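Local coordinates for protein Na-translocating NADH-quinone reductase subunit C NqrC (Shewanella oneidensis, PDB 4XHF) that binds flavin mononucleotide through an FMN-binding domain, as the soluble part of a subunit of a membrane-bound flavoprotein complex, at residues Lys65-Leu70 with Arg118-Phe123; Lys105-Ile110 with Ala230-Phe235; Gly127-Val132 with Val151-Asn156. All coordinates share one frame; numbering follows the deposited sequence.

Contact 1. Residues Lys65-Leu70 with Arg118-Phe123; sequences KSVKPL and RVFKVF
Leu70 and Lys121 both turn CG anti to their own carbonyl carbon (chi1 -67° and -71°), and the lysine chain then runs out fully extended. This lays its methylene groups past the leucine methyl, with Leu70 CD1 3.6 Å from Lys121 CE. On the same face, Lys68 NZ stands 4.4 Å from Lys121 NZ, so two ammonium groups that probably repel each other end close together. Val119 CG2 reaches Leu70 CB at 3.7 Å. The reverse face holds Val67, Pro69, Phe120 and Val122. There Pro69 CB lies 3.9 Å from Phe120 CE2, and Val67 CG1 rests against Phe120 CB. Antiparallel strand pairing joins the backbones: Leu70 N gives a 2.7 Å bond to Val119 O, and the reciprocal bond from Val119 N to Leu70 O is equally short. Between Lys68 and Lys121 the two bonds differ, since Lys121 N approaches Lys68 O from above the carbonyl plane at 3.2 Å. Where helix 58-66 passes into the strand, Ser66 O accepts from Phe123 N. Helix 29-48 covers the Val67 and Phe120 face with Leu41, Val45 and Leu46, helix 241-249 lies against Val119 and Lys121, and strand 129-139 pairs along the far edge of strand 113-123.

Contact 2. Residues Lys105-Ile110 with Ala230-Phe235; sequences KDIAKI and AMEFWF
Phe233, Ala108 and Ile110 join the C-terminal end of helix 221-234 to a loop that makes a type I beta turn from Asp106 to Lys109. The contacts across it are mainly apolar. Phe233 carries CG anti to its backbone N (chi1 174°), which turns the ring out toward the loop. The Ile110 side chain runs at about a right angle to that of Phe233, its CD1 3.8 Å from Phe233 CE2, and the same methyl reaches Trp234 CZ2 at 4.1 Å. Ala108 CB fits against the helix backbone, 4.0 Å from Ala230 CA. Farther out, Ile107 lies across the carboxylate of Glu232, its CG2 3.8 Å from OE1 of that glutamate. One polar contact involves an aromatic edge: Lys105 O lies near the plane of the Phe233 ring, 3.6 Å from CD1, where the ring hydrogens present their slight positive charge. The two segments exchange no hydrogen bonds. Trp234 NE1 is held by Tyr137 O of strand 129-139, and Asp106, centre of an inverse gamma turn, fastens the loop to itself. Its OD2 takes Lys111 N, while OD1 receives Ile110 N at 2.9 Å on the syn side of the carboxylate, with an angle of 154° at the hydrogen.

Contact 3. Residues Gly127-Val132 with Val151-Asn156; sequences GKLSSV and VEPDFN
Val132 and Phe155 meet at the apolar centre of this contact, at the open end of the antiparallel beta hairpin formed by strands 129-139 and 144-151, where the chain leaves the second strand in a type I beta turn from Glu152 to Phe155. Val132 CG2 touches the ring at its edge and in its plane, 3.7 Å from Phe155 CE1. Within the turn, Pro153 O stands 3.4 Å above the plane of the Phe155 ring and over its centre, and the ring also stacks with Phe244 of helix 241-249. The same helix meets Val132 through Phe243 and Val151 through Phe244, so it covers the face of the sheet on which both valines project.

Around this centre the backbones close a hydrogen-bonded pair. Val132 N donates to Val151 O at 2.9 Å, in the carbonyl plane. The return bond, from Val151 N to Val132 O at 3.0 Å, comes instead from above the carbonyl plane, 38° out of it. With Val151 CG1 anti to the carbonyl carbon (chi1 -64°), Val151 CG2 packs 3.4 Å from Val132 O.

On its other side, strand 129-139 has a classic beta bulge, Ser130 and Ser131 both facing Val122 of strand 113-123. Pro153, which has no N-H to offer, lays its ring along this part of the strand. Its CD is 3.4 Å from Ser130 O, and its CG lies equally near Leu129 O, while Leu129 CD2 slides past its CB. The polar edge belongs to Lys128. Bent at chi2 and chi4, its chain curls back so that Lys128 NZ comes near Pro153 CG and donates to Leu129 O at 3.0 Å, in the carbonyl plane and on a lone pair.

Contacts 1 and 3, centres about 11 Å apart, belong to one antiparallel sheet. Contact 1 pairs strand 67-73 with 113-123 and contact 3 pairs 129-139 with 144-151; the pairing of 113-123 with 129-139, where Val122 probably hydrogen-bonds to Ser130 and Ser131, makes the sheet continuous. Contact 2 lies on the opposite side of the chain's centre from contact 1, about 23 Å away between centres, and touches contact 3 through Phe235 and Val151. Its segments alternate with those of contact 1 along the chain and enclose both of contact 3. Helix 221-234 begins with Thr221, Met222 and Thr223 of the FMN pocket, so contact 2 ties its far end to the loop before strand 113-123.

Contact 1. Residues Lys65-Leu70 with Arg118-Phe123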
loop_
_atom_site.group_PDB
_atom_site.type_symbol
_atom_site.label_atom_id
_atom_site.label_comp_id
_atom_site.label_asym_id
_atom_site.label_seq_id
_atom_site.Cartn_x
_atom_site.Cartn_y
_atom_site.Cartn_z
ATOM N N LYS A 65 -1.898 14.601 -13.739
ATOM C CA LYS A 65 -0.874 15.635 -13.651
ATOM C C LYS A 65 0.135 15.362 -12.544
ATOM O O LYS A 65 1.333 15.570 -12.727
ATOM C CB LYS A 65 -1.521 17.002 -13.422
ATOM C CG LYS A 65 -0.528 18.153 -13.287
ATOM C CD LYS A 65 0.425 18.210 -14.475
ATOM C CE LYS A 65 1.185 19.526 -14.542
ATOM N NZ LYS A 65 2.116 19.736 -13.398
ATOM N N SER A 66 -0.353 14.893 -11.401
ATOM C CA SER A 66 0.468 14.825 -10.195
ATOM C C SER A 66 0.968 13.423 -9.848
ATOM O O SER A 66 1.693 13.259 -8.867
ATOM C CB SER A 66 -0.319 15.385 -9.008
ATOM O OG SER A 66 -0.620 16.756 -9.203
ATOM N N VAL A 67 0.592 12.421 -10.642
ATOM C CA VAL A 67 0.972 11.042 -10.346
ATOM C C VAL A 67 1.616 10.368 -11.553
ATOM O O VAL A 67 1.159 10.522 -12.687
ATOM C CB VAL A 67 -0.243 10.201 -9.880
ATOM C CG1 VAL A 67 0.195 8.798 -9.480
ATOM C CG2 VAL A 67 -0.942 10.871 -8.707
ATOM N N LYS A 68 2.689 9.627 -11.284
ATOM C CA LYS A 68 3.396 8.851 -12.294
ATOM C C LYS A 68 3.346 7.368 -11.941
ATOM O O LYS A 68 4.099 6.912 -11.081
ATOM C CB LYS A 68 4.849 9.315 -12.409
ATOM C CG LYS A 68 5.669 8.547 -13.430
ATOM C CD LYS A 68 7.005 9.234 -13.698
ATOM C CE LYS A 68 8.168 8.267 -13.568
ATOM N NZ LYS A 68 9.500 8.941 -13.586
ATOM N N PRO A 69 2.446 6.610 -12.588
ATOM C CA PRO A 69 2.400 5.167 -12.335
ATOM C C PRO A 69 3.649 4.463 -12.851
ATOM O O PRO A 69 4.164 4.818 -13.912
ATOM C CB PRO A 69 1.153 4.707 -13.103
ATOM C CG PRO A 69 0.356 5.944 -13.340
ATOM C CD PRO A 69 1.358 7.041 -13.482
ATOM N N LEU A 70 4.124 3.479 -12.095
ATOM C CA LEU A 70 5.327 2.741 -12.450
ATOM C C LEU A 70 5.158 1.260 -12.178
ATOM O O LEU A 70 4.611 0.870 -11.150
ATOM C CB LEU A 70 6.531 3.256 -11.665
ATOM C CG LEU A 70 7.017 4.670 -11.965
ATOM C CD1 LEU A 70 8.028 5.097 -10.923
ATOM C CD2 LEU A 70 7.625 4.728 -13.350
ATOM N N ARG A 118 3.074 -2.604 -9.164
ATOM C CA ARG A 118 2.716 -1.278 -9.644
ATOM C C ARG A 118 2.788 -0.286 -8.497
ATOM O O ARG A 118 2.140 -0.477 -7.472
ATOM C CB ARG A 118 1.318 -1.275 -10.258
ATOM C CG ARG A 118 0.821 0.109 -10.654
ATOM C CD ARG A 118 -0.561 0.028 -11.268
ATOM N NE ARG A 118 -1.509 -0.630 -10.376
ATOM C CZ ARG A 118 -2.692 -1.105 -10.753
ATOM N NH1 ARG A 118 -3.082 -1.001 -12.015
ATOM N NH2 ARG A 118 -3.484 -1.689 -9.865
ATOM N N VAL A 119 3.576 0.767 -8.681
ATOM C CA VAL A 119 3.738 1.798 -7.664
ATOM C C VAL A 119 3.439 3.161 -8.271
ATOM O O VAL A 119 3.370 3.302 -9.491
ATOM C CB VAL A 119 5.161 1.788 -7.064
ATOM C CG1 VAL A 119 5.444 0.456 -6.397
ATOM C CG2 VAL A 119 6.205 2.073 -8.132
ATOM N N PHE A 120 3.260 4.158 -7.410
ATOM C CA PHE A 120 2.898 5.502 -7.846
ATOM C C PHE A 120 3.745 6.566 -7.160
ATOM O O PHE A 120 3.764 6.653 -5.936
ATOM C CB PHE A 120 1.421 5.773 -7.562
ATOM C CG PHE A 120 0.494 4.742 -8.127
ATOM C CD1 PHE A 120 0.171 3.609 -7.401
ATOM C CD2 PHE A 120 -0.067 4.913 -9.379
ATOM C CE1 PHE A 120 -0.687 2.660 -7.919
ATOM C CE2 PHE A 120 -0.926 3.970 -9.903
ATOM C CZ PHE A 120 -1.237 2.841 -9.172
ATOM N N LYS A 121 4.445 7.369 -7.956
ATOM C CA LYS A 121 5.130 8.548 -7.444
ATOM C C LYS A 121 4.162 9.721 -7.473
ATOM O O LYS A 121 3.529 9.973 -8.495
ATOM C CB LYS A 121 6.379 8.867 -8.267
ATOM C CG LYS A 121 7.528 7.889 -8.079
ATOM C CD LYS A 121 8.727 8.287 -8.927
ATOM C CE LYS A 121 9.876 7.309 -8.772
ATOM N NZ LYS A 121 11.038 7.688 -9.620
ATOM N N VAL A 122 4.047 10.429 -6.351
ATOM C CA VAL A 122 3.113 11.546 -6.233
ATOM C C VAL A 122 3.868 12.853 -6.011
ATOM O O VAL A 122 4.753 12.930 -5.160
ATOM C CB VAL A 122 2.118 11.324 -5.079
ATOM C CG1 VAL A 122 1.043 12.403 -5.085
ATOM C CG2 VAL A 122 1.488 9.937 -5.180
ATOM N N PHE A 123 3.505 13.875 -6.782
ATOM C CA PHE A 123 4.171 15.174 -6.730
ATOM C C PHE A 123 3.201 16.276 -6.308
ATOM O O PHE A 123 2.028 16.253 -6.677
ATOM C CB PHE A 123 4.779 15.513 -8.094
ATOM C CG PHE A 123 5.724 14.467 -8.615
ATOM C CD1 PHE A 123 7.076 14.528 -8.319
ATOM C CD2 PHE A 123 5.261 13.423 -9.398
ATOM C CE1 PHE A 123 7.946 13.568 -8.796
ATOM C CE2 PHE A 123 6.128 12.462 -9.876
ATOM C CZ PHE A 123 7.472 12.535 -9.573
HETATM O O HOH W 1 -0.533 17.570 -5.811
#

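Contact 2. Residues Lys105-Ile110 with Ala230-Phe235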
loop_
_atom_site.group_PDB
_atom_site.type_symbol
_atom_site.label_atom_id
_atom_site.label_comp_id
_atom_site.label_asym_id
_atom_site.label_seq_id
_atom_site.Cartn_x
_atom_site.Cartn_y
_atom_site.Cartn_z
ATOM N N LYS A 105 10.392 -15.994 3.244
ATOM C CA LYS A 105 9.717 -15.771 4.519
ATOM C C LYS A 105 8.341 -15.169 4.262
ATOM O O LYS A 105 8.188 -13.950 4.183
ATOM C CB LYS A 105 10.554 -14.860 5.419
ATOM C CG LYS A 105 11.839 -15.510 5.916
ATOM C CD LYS A 105 12.829 -14.481 6.443
ATOM C CE LYS A 105 13.993 -15.138 7.174
ATOM N NZ LYS A 105 13.764 -15.208 8.646
ATOM N N ASP A 106 7.348 -16.038 4.119
ATOM C CA ASP A 106 5.997 -15.620 3.762
ATOM C C ASP A 106 5.229 -15.098 4.979
ATOM O O ASP A 106 4.269 -15.717 5.437
ATOM C CB ASP A 106 5.246 -16.787 3.117
ATOM C CG ASP A 106 3.951 -16.357 2.459
ATOM O OD1 ASP A 106 3.770 -15.142 2.234
ATOM O OD2 ASP A 106 3.119 -17.237 2.154
ATOM N N ILE A 107 5.658 -13.944 5.481
ATOM C CA ILE A 107 5.098 -13.354 6.696
ATOM C C ILE A 107 3.611 -13.037 6.541
ATOM O O ILE A 107 2.832 -13.199 7.482
ATOM C CB ILE A 107 5.861 -12.060 7.082
ATOM C CG1 ILE A 107 7.343 -12.362 7.325
ATOM C CG2 ILE A 107 5.255 -11.427 8.328
ATOM C CD1 ILE A 107 8.222 -11.126 7.457
ATOM N N ALA A 108 3.227 -12.582 5.352
ATOM C CA ALA A 108 1.854 -12.161 5.091
ATOM C C ALA A 108 0.981 -13.307 4.587
ATOM O O ALA A 108 -0.199 -13.110 4.299
ATOM C CB ALA A 108 1.845 -11.021 4.087
ATOM N N LYS A 109 1.565 -14.497 4.476
ATOM C CA LYS A 109 0.828 -15.691 4.069
ATOM C C LYS A 109 0.147 -15.498 2.718
ATOM O O LYS A 109 -1.031 -15.818 2.557
ATOM C CB LYS A 109 -0.210 -16.063 5.132
ATOM C CG LYS A 109 0.377 -16.224 6.525
ATOM C CD LYS A 109 -0.700 -16.380 7.584
ATOM C CE LYS A 109 -0.099 -16.305 8.981
ATOM N NZ LYS A 109 -1.130 -16.356 10.054
ATOM N N ILE A 110 0.894 -14.971 1.751
ATOM C CA ILE A 110 0.362 -14.734 0.412
ATOM C C ILE A 110 0.694 -15.887 -0.532
ATOM O O ILE A 110 0.228 -15.909 -1.670
ATOM C CB ILE A 110 0.901 -13.415 -0.187
ATOM C CG1 ILE A 110 2.428 -13.456 -0.328
ATOM C CG2 ILE A 110 0.472 -12.239 0.682
ATOM C CD1 ILE A 110 3.011 -12.254 -1.047
ATOM N N ALA A 230 1.347 -7.694 7.104
ATOM C CA ALA A 230 1.267 -7.350 5.690
ATOM C C ALA A 230 2.282 -6.267 5.357
ATOM O O ALA A 230 3.016 -6.372 4.376
ATOM C CB ALA A 230 -0.136 -6.893 5.332
ATOM N N MET A 231 2.327 -5.230 6.184
ATOM C CA MET A 231 3.284 -4.152 5.987
ATOM C C MET A 231 4.708 -4.624 6.265
ATOM O O MET A 231 5.645 -4.197 5.595
ATOM C CB MET A 231 2.939 -2.961 6.880
ATOM C CG MET A 231 1.719 -2.192 6.412
ATOM S SD MET A 231 1.347 -0.797 7.483
ATOM C CE MET A 231 -0.254 -0.303 6.853
ATOM N N GLU A 232 4.865 -5.512 7.243
ATOM C CA GLU A 232 6.181 -6.035 7.587
ATOM C C GLU A 232 6.822 -6.744 6.397
ATOM O O GLU A 232 8.031 -6.642 6.181
ATOM C CB GLU A 232 6.091 -6.996 8.770
ATOM C CG GLU A 232 7.439 -7.549 9.193
ATOM C CD GLU A 232 7.336 -8.517 10.347
ATOM O OE1 GLU A 232 6.209 -8.740 10.832
ATOM O OE2 GLU A 232 8.380 -9.061 10.765
ATOM N N PHE A 233 6.011 -7.472 5.636
ATOM C CA PHE A 233 6.508 -8.178 4.461
ATOM C C PHE A 233 6.797 -7.232 3.307
ATOM O O PHE A 233 7.859 -7.295 2.691
ATOM C CB PHE A 233 5.510 -9.234 3.987
ATOM C CG PHE A 233 5.915 -9.896 2.698
ATOM C CD1 PHE A 233 6.813 -10.951 2.703
ATOM C CD2 PHE A 233 5.426 -9.445 1.481
ATOM C CE1 PHE A 233 7.201 -11.554 1.522
ATOM C CE2 PHE A 233 5.814 -10.045 0.298
ATOM C CZ PHE A 233 6.702 -11.101 0.319
ATOM N N TRP A 234 5.839 -6.364 3.008
ATOM C CA TRP A 234 5.911 -5.549 1.804
ATOM C C TRP A 234 6.876 -4.382 1.934
ATOM O O TRP A 234 7.286 -3.803 0.931
ATOM C CB TRP A 234 4.517 -5.055 1.430
ATOM C CG TRP A 234 3.754 -6.117 0.717
ATOM C CD1 TRP A 234 2.710 -6.849 1.198
ATOM C CD2 TRP A 234 4.006 -6.595 -0.608
ATOM N NE1 TRP A 234 2.286 -7.748 0.249
ATOM C CE2 TRP A 234 3.067 -7.612 -0.869
ATOM C CE3 TRP A 234 4.932 -6.259 -1.599
ATOM C CZ2 TRP A 234 3.026 -8.293 -2.083
ATOM C CZ3 TRP A 234 4.888 -6.933 -2.802
ATOM C CH2 TRP A 234 3.943 -7.940 -3.034
ATOM N N PHE A 235 7.247 -4.046 3.165
ATOM C CA PHE A 235 8.327 -3.091 3.397
ATOM C C PHE A 235 9.599 -3.827 3.816
ATOM O O PHE A 235 10.584 -3.211 4.228
ATOM C CB PHE A 235 7.916 -2.060 4.448
ATOM C CG PHE A 235 6.885 -1.089 3.956
ATOM C CD1 PHE A 235 7.236 -0.066 3.091
ATOM C CD2 PHE A 235 5.564 -1.210 4.343
ATOM C CE1 PHE A 235 6.290 0.824 2.630
ATOM C CE2 PHE A 235 4.612 -0.324 3.886
ATOM C CZ PHE A 235 4.974 0.694 3.028
#

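Contact 3. Residues Gly127-Val132 with Val151-Asn156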
loop_
_atom_site.group_PDB
_atom_site.type_symbol
_atom_site.label_atom_id
_atom_site.label_comp_id
_atom_site.label_asym_id
_atom_site.label_seq_id
_atom_site.Cartn_x
_atom_site.Cartn_y
_atom_site.Cartn_z
ATOM N N GLY A 127 5.950 20.402 -8.016
ATOM C CA GLY A 127 6.635 19.413 -8.833
ATOM C C GLY A 127 7.624 18.567 -8.052
ATOM O O GLY A 127 8.324 17.729 -8.622
ATOM N N LYS A 128 7.684 18.792 -6.744
ATOM C CA LYS A 128 8.562 18.035 -5.858
ATOM C C LYS A 128 7.870 16.751 -5.409
ATOM O O LYS A 128 6.657 16.740 -5.196
ATOM C CB LYS A 128 8.955 18.892 -4.649
ATOM C CG LYS A 128 9.648 18.146 -3.514
ATOM C CD LYS A 128 10.996 17.586 -3.933
ATOM C CE LYS A 128 11.685 16.878 -2.774
ATOM N NZ LYS A 128 10.923 15.694 -2.285
ATOM N N LEU A 129 8.641 15.676 -5.273
ATOM C CA LEU A 129 8.106 14.396 -4.818
ATOM C C LEU A 129 7.420 14.544 -3.462
ATOM O O LEU A 129 8.035 14.976 -2.486
ATOM C CB LEU A 129 9.216 13.346 -4.731
ATOM C CG LEU A 129 8.773 11.935 -4.330
ATOM C CD1 LEU A 129 7.922 11.294 -5.420
ATOM C CD2 LEU A 129 9.973 11.060 -4.009
ATOM N N SER A 130 6.144 14.174 -3.413
ATOM C CA SER A 130 5.333 14.314 -2.210
ATOM C C SER A 130 5.281 12.997 -1.444
ATOM O O SER A 130 5.417 12.970 -0.223
ATOM C CB SER A 130 3.921 14.779 -2.578
ATOM O OG SER A 130 3.172 15.137 -1.430
ATOM N N SER A 131 5.089 11.905 -2.172
ATOM C CA SER A 131 5.055 10.584 -1.567
ATOM C C SER A 131 5.150 9.512 -2.640
ATOM O O SER A 131 5.034 9.797 -3.831
ATOM C CB SER A 131 3.774 10.392 -0.745
ATOM O OG SER A 131 2.626 10.368 -1.574
ATOM N N VAL A 132 5.380 8.280 -2.203
ATOM C CA VAL A 132 5.310 7.125 -3.082
ATOM C C VAL A 132 4.260 6.177 -2.521
ATOM O O VAL A 132 4.359 5.734 -1.377
ATOM C CB VAL A 132 6.669 6.406 -3.213
ATOM C CG1 VAL A 132 6.574 5.259 -4.214
ATOM C CG2 VAL A 132 7.754 7.386 -3.640
ATOM N N VAL A 151 4.061 6.655 1.470
ATOM C CA VAL A 151 5.193 6.969 2.332
ATOM C C VAL A 151 5.872 8.246 1.846
ATOM O O VAL A 151 5.937 8.501 0.646
ATOM C CB VAL A 151 6.216 5.807 2.376
ATOM C CG1 VAL A 151 5.588 4.574 3.001
ATOM C CG2 VAL A 151 6.740 5.480 0.985
ATOM N N GLU A 152 6.359 9.048 2.786
ATOM C CA GLU A 152 7.066 10.278 2.452
ATOM C C GLU A 152 8.426 9.943 1.834
ATOM O O GLU A 152 8.882 8.803 1.930
ATOM C CB GLU A 152 7.237 11.153 3.698
ATOM C CG GLU A 152 5.922 11.575 4.348
ATOM C CD GLU A 152 6.110 12.611 5.444
ATOM O OE1 GLU A 152 7.271 12.919 5.782
ATOM O OE2 GLU A 152 5.095 13.120 5.962
ATOM N N PRO A 153 9.074 10.931 1.191
ATOM C CA PRO A 153 10.354 10.713 0.505
ATOM C C PRO A 153 11.492 10.209 1.397
ATOM O O PRO A 153 12.538 9.844 0.861
ATOM C CB PRO A 153 10.688 12.101 -0.051
ATOM C CG PRO A 153 9.376 12.759 -0.218
ATOM C CD PRO A 153 8.572 12.297 0.957
ATOM N N ASP A 154 11.311 10.199 2.716
ATOM C CA ASP A 154 12.283 9.552 3.595
ATOM C C ASP A 154 12.050 8.041 3.587
ATOM O O ASP A 154 12.859 7.272 4.106
ATOM C CB ASP A 154 12.212 10.111 5.027
ATOM C CG ASP A 154 10.861 9.884 5.700
ATOM O OD1 ASP A 154 10.016 9.139 5.161
ATOM O OD2 ASP A 154 10.650 10.456 6.792
ATOM N N PHE A 155 10.929 7.638 2.991
ATOM C CA PHE A 155 10.568 6.230 2.841
ATOM C C PHE A 155 10.456 5.556 4.204
ATOM O O PHE A 155 10.853 4.403 4.385
ATOM C CB PHE A 155 11.587 5.517 1.952
ATOM C CG PHE A 155 11.736 6.144 0.594
ATOM C CD1 PHE A 155 10.620 6.436 -0.172
ATOM C CD2 PHE A 155 12.986 6.464 0.098
ATOM C CE1 PHE A 155 10.750 7.020 -1.416
ATOM C CE2 PHE A 155 13.122 7.049 -1.146
ATOM C CZ PHE A 155 12.003 7.329 -1.903
ATOM N N ASN A 156 9.897 6.296 5.155
ATOM C CA ASN A 156 9.713 5.816 6.517
ATOM C C ASN A 156 8.408 6.352 7.096
ATOM O O ASN A 156 7.581 5.593 7.601
ATOM C CB ASN A 156 10.897 6.235 7.391
ATOM C CG ASN A 156 10.879 5.582 8.757
ATOM O OD1 ASN A 156 10.174 4.599 8.980
ATOM N ND2 ASN A 156 11.666 6.123 9.679
#